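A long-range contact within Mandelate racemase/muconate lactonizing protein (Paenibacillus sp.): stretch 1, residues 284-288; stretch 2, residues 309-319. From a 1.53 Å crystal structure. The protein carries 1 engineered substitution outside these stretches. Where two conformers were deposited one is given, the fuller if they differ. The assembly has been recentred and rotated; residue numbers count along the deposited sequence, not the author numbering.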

# COMPACT_ATOMS: atom_id res chain seq x y z
N TYR A 284 -2.26 0.47 -8.11
CA TYR A 284 -1.49 -0.77 -8.19
C TYR A 284 -0.78 -1.06 -6.88
O TYR A 284 -0.32 -0.16 -6.18
CB TYR A 284 -0.50 -0.73 -9.37
CG TYR A 284 -1.22 -0.45 -10.66
CD1 TYR A 284 -1.76 -1.49 -11.39
CD2 TYR A 284 -1.40 0.85 -11.11
CE1 TYR A 284 -2.46 -1.25 -12.57
CE2 TYR A 284 -2.10 1.11 -12.28
CZ TYR A 284 -2.62 0.06 -13.00
OH TYR A 284 -3.31 0.32 -14.17
N ASP A 285 -0.70 -2.34 -6.54
CA ASP A 285 -0.19 -2.77 -5.24
C ASP A 285 1.34 -2.60 -5.13
O ASP A 285 2.08 -2.75 -6.11
CB ASP A 285 -0.62 -4.23 -5.03
CG ASP A 285 -0.17 -4.81 -3.68
OD1 ASP A 285 -0.93 -4.67 -2.70
OD2 ASP A 285 0.88 -5.48 -3.64
N ILE A 286 1.77 -2.26 -3.92
CA ILE A 286 3.17 -1.96 -3.61
C ILE A 286 4.10 -3.18 -3.66
O ILE A 286 5.33 -3.03 -3.79
CB ILE A 286 3.26 -1.24 -2.24
CG1 ILE A 286 4.66 -0.72 -1.97
CG2 ILE A 286 2.81 -2.19 -1.11
CD1 ILE A 286 5.14 0.31 -2.95
N ILE A 287 3.54 -4.38 -3.55
CA ILE A 287 4.30 -5.62 -3.63
C ILE A 287 4.21 -6.21 -5.06
O ILE A 287 5.22 -6.62 -5.63
CB ILE A 287 3.79 -6.68 -2.63
CG1 ILE A 287 3.70 -6.11 -1.21
CG2 ILE A 287 4.68 -7.93 -2.66
CD1 ILE A 287 5.02 -5.65 -0.65
N TRP A 288 3.00 -6.25 -5.61
CA TRP A 288 2.81 -6.72 -6.99
C TRP A 288 1.95 -5.69 -7.72
O TRP A 288 0.75 -5.59 -7.45
CB TRP A 288 2.13 -8.09 -6.99
CG TRP A 288 1.80 -8.58 -8.36
CD1 TRP A 288 2.66 -9.20 -9.23
CD2 TRP A 288 0.54 -8.48 -9.04
NE1 TRP A 288 2.00 -9.51 -10.40
CE2 TRP A 288 0.70 -9.07 -10.31
CE3 TRP A 288 -0.71 -7.95 -8.69
CZ2 TRP A 288 -0.34 -9.15 -11.24
CZ3 TRP A 288 -1.75 -8.03 -9.62
CH2 TRP A 288 -1.56 -8.62 -10.87
N ALA A 309 -1.42 6.22 -5.54
CA ALA A 309 -1.75 5.77 -4.19
C ALA A 309 -1.63 4.27 -4.14
O ALA A 309 -2.62 3.56 -4.28
CB ALA A 309 -3.16 6.22 -3.80
N PRO A 310 -0.41 3.77 -3.98
CA PRO A 310 -0.16 2.33 -4.03
C PRO A 310 -0.99 1.57 -3.03
O PRO A 310 -1.06 1.93 -1.85
CB PRO A 310 1.32 2.21 -3.66
CG PRO A 310 1.90 3.52 -4.09
CD PRO A 310 0.83 4.54 -3.78
N HIS A 311 -1.66 0.52 -3.50
CA HIS A 311 -2.42 -0.31 -2.60
C HIS A 311 -1.50 -1.08 -1.66
O HIS A 311 -0.42 -1.56 -2.04
CB HIS A 311 -3.30 -1.28 -3.40
CG HIS A 311 -3.97 -2.33 -2.56
ND1 HIS A 311 -3.35 -3.52 -2.23
CD2 HIS A 311 -5.20 -2.37 -1.99
CE1 HIS A 311 -4.18 -4.24 -1.49
NE2 HIS A 311 -5.30 -3.57 -1.33
N CYS A 312 -1.92 -1.20 -0.42
CA CYS A 312 -1.23 -2.07 0.50
C CYS A 312 -2.23 -2.59 1.49
O CYS A 312 -2.80 -1.83 2.26
CB CYS A 312 -0.10 -1.34 1.23
SG CYS A 312 0.81 -2.47 2.29
N TYR A 313 -2.46 -3.89 1.45
CA TYR A 313 -3.27 -4.57 2.44
C TYR A 313 -2.91 -6.03 2.37
O TYR A 313 -2.75 -6.58 1.28
CB TYR A 313 -4.77 -4.37 2.23
CG TYR A 313 -5.53 -4.72 3.50
CD1 TYR A 313 -5.66 -3.80 4.52
CD2 TYR A 313 -6.06 -5.99 3.68
CE1 TYR A 313 -6.36 -4.12 5.69
CE2 TYR A 313 -6.75 -6.33 4.86
CZ TYR A 313 -6.89 -5.39 5.85
OH TYR A 313 -7.56 -5.70 7.02
N GLY A 314 -2.77 -6.64 3.54
CA GLY A 314 -2.38 -8.04 3.61
C GLY A 314 -0.89 -8.22 3.75
O GLY A 314 -0.41 -9.34 3.94
N ASN A 315 -0.15 -7.12 3.67
CA ASN A 315 1.30 -7.21 3.81
C ASN A 315 1.85 -5.98 4.53
O ASN A 315 1.95 -4.88 3.96
CB ASN A 315 1.95 -7.39 2.44
CG ASN A 315 3.42 -7.71 2.54
OD1 ASN A 315 4.13 -7.21 3.42
ND2 ASN A 315 3.90 -8.54 1.61
N ALA A 316 2.20 -6.16 5.80
CA ALA A 316 2.65 -5.06 6.62
C ALA A 316 3.88 -4.39 6.03
O ALA A 316 4.03 -3.17 6.13
CB ALA A 316 2.92 -5.51 8.06
N TYR A 317 4.74 -5.18 5.40
CA TYR A 317 6.00 -4.63 4.90
C TYR A 317 5.75 -3.53 3.87
O TYR A 317 6.50 -2.57 3.78
CB TYR A 317 6.84 -5.74 4.27
CG TYR A 317 8.22 -5.28 3.84
CD1 TYR A 317 8.44 -4.80 2.56
CD2 TYR A 317 9.28 -5.32 4.74
CE1 TYR A 317 9.70 -4.38 2.17
CE2 TYR A 317 10.57 -4.90 4.35
CZ TYR A 317 10.75 -4.43 3.06
OH TYR A 317 11.99 -4.02 2.66
N GLY A 318 4.67 -3.68 3.10
CA GLY A 318 4.36 -2.71 2.05
C GLY A 318 4.09 -1.31 2.54
O GLY A 318 4.23 -0.35 1.79
N ILE A 319 3.67 -1.17 3.80
CA ILE A 319 3.45 0.14 4.38
C ILE A 319 4.73 0.97 4.35
O ILE A 319 4.73 2.14 3.91
CB ILE A 319 2.96 -0.02 5.82
CG1 ILE A 319 1.61 -0.74 5.82
CG2 ILE A 319 2.89 1.35 6.52
CD1 ILE A 319 1.16 -1.12 7.25
O HOH W 1 -0.15 -5.25 -0.11

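What is the strongest polar tie between the two stretches? It is the hydrogen bond from His 311 ND1 to Asp 285 OD1, at 2.7 Å and close to straight, with an angle of 163° at the hydrogen. The carboxylate oxygen lies at the edge of the imidazole, near its plane, where the ND1 hydrogen points. The same OD1 accepts from water 1 at 2.8 Å, and that water in turn accepts from Tyr 313 N at 3.1 Å, so the carboxylate also reaches the backbone two residues beyond the histidine.

What holds the carboxylate in place? Its other oxygen turns back to its own stretch: Asp 285 OD2 accepts from Ile 287 N at 2.9 Å and from Trp 288 N at 3.0 Å. One side chain thus braces the local turn of the chain while bonding across the contact.

How do the backbones meet? Asp 285 and His 311 form a single beta bridge, their CA atoms 4.2 Å apart. His 311 N donates to Tyr 284 O at 3.1 Å, and Ile 286 N donates to His 311 O at 3.0 Å; the two bonds flank Asp 285. The carbonyls gain weaker CA-H...O contacts, from Pro 310 CA to Tyr 284 O at 3.3 Å and from Asp 285 CA to His 311 O at 3.4 Å.

Where does the apolar packing lie? Ile 286 and Ile 287 both point toward the second stretch. Ile 286 CG2 lies 3.8 Å from Cys 312 CB and 3.6 Å from Gly 318 CA. The glycine makes this fit possible, since an ideal CB there would sit 2.6 Å from Ile 286 CG2, a clash. Nearby, Ile 287 CG1 packs 3.7 Å from Asn 315 ND2, while Asn 315 OD1 accepts a weak capping bond from Tyr 317 N at 2.9 Å.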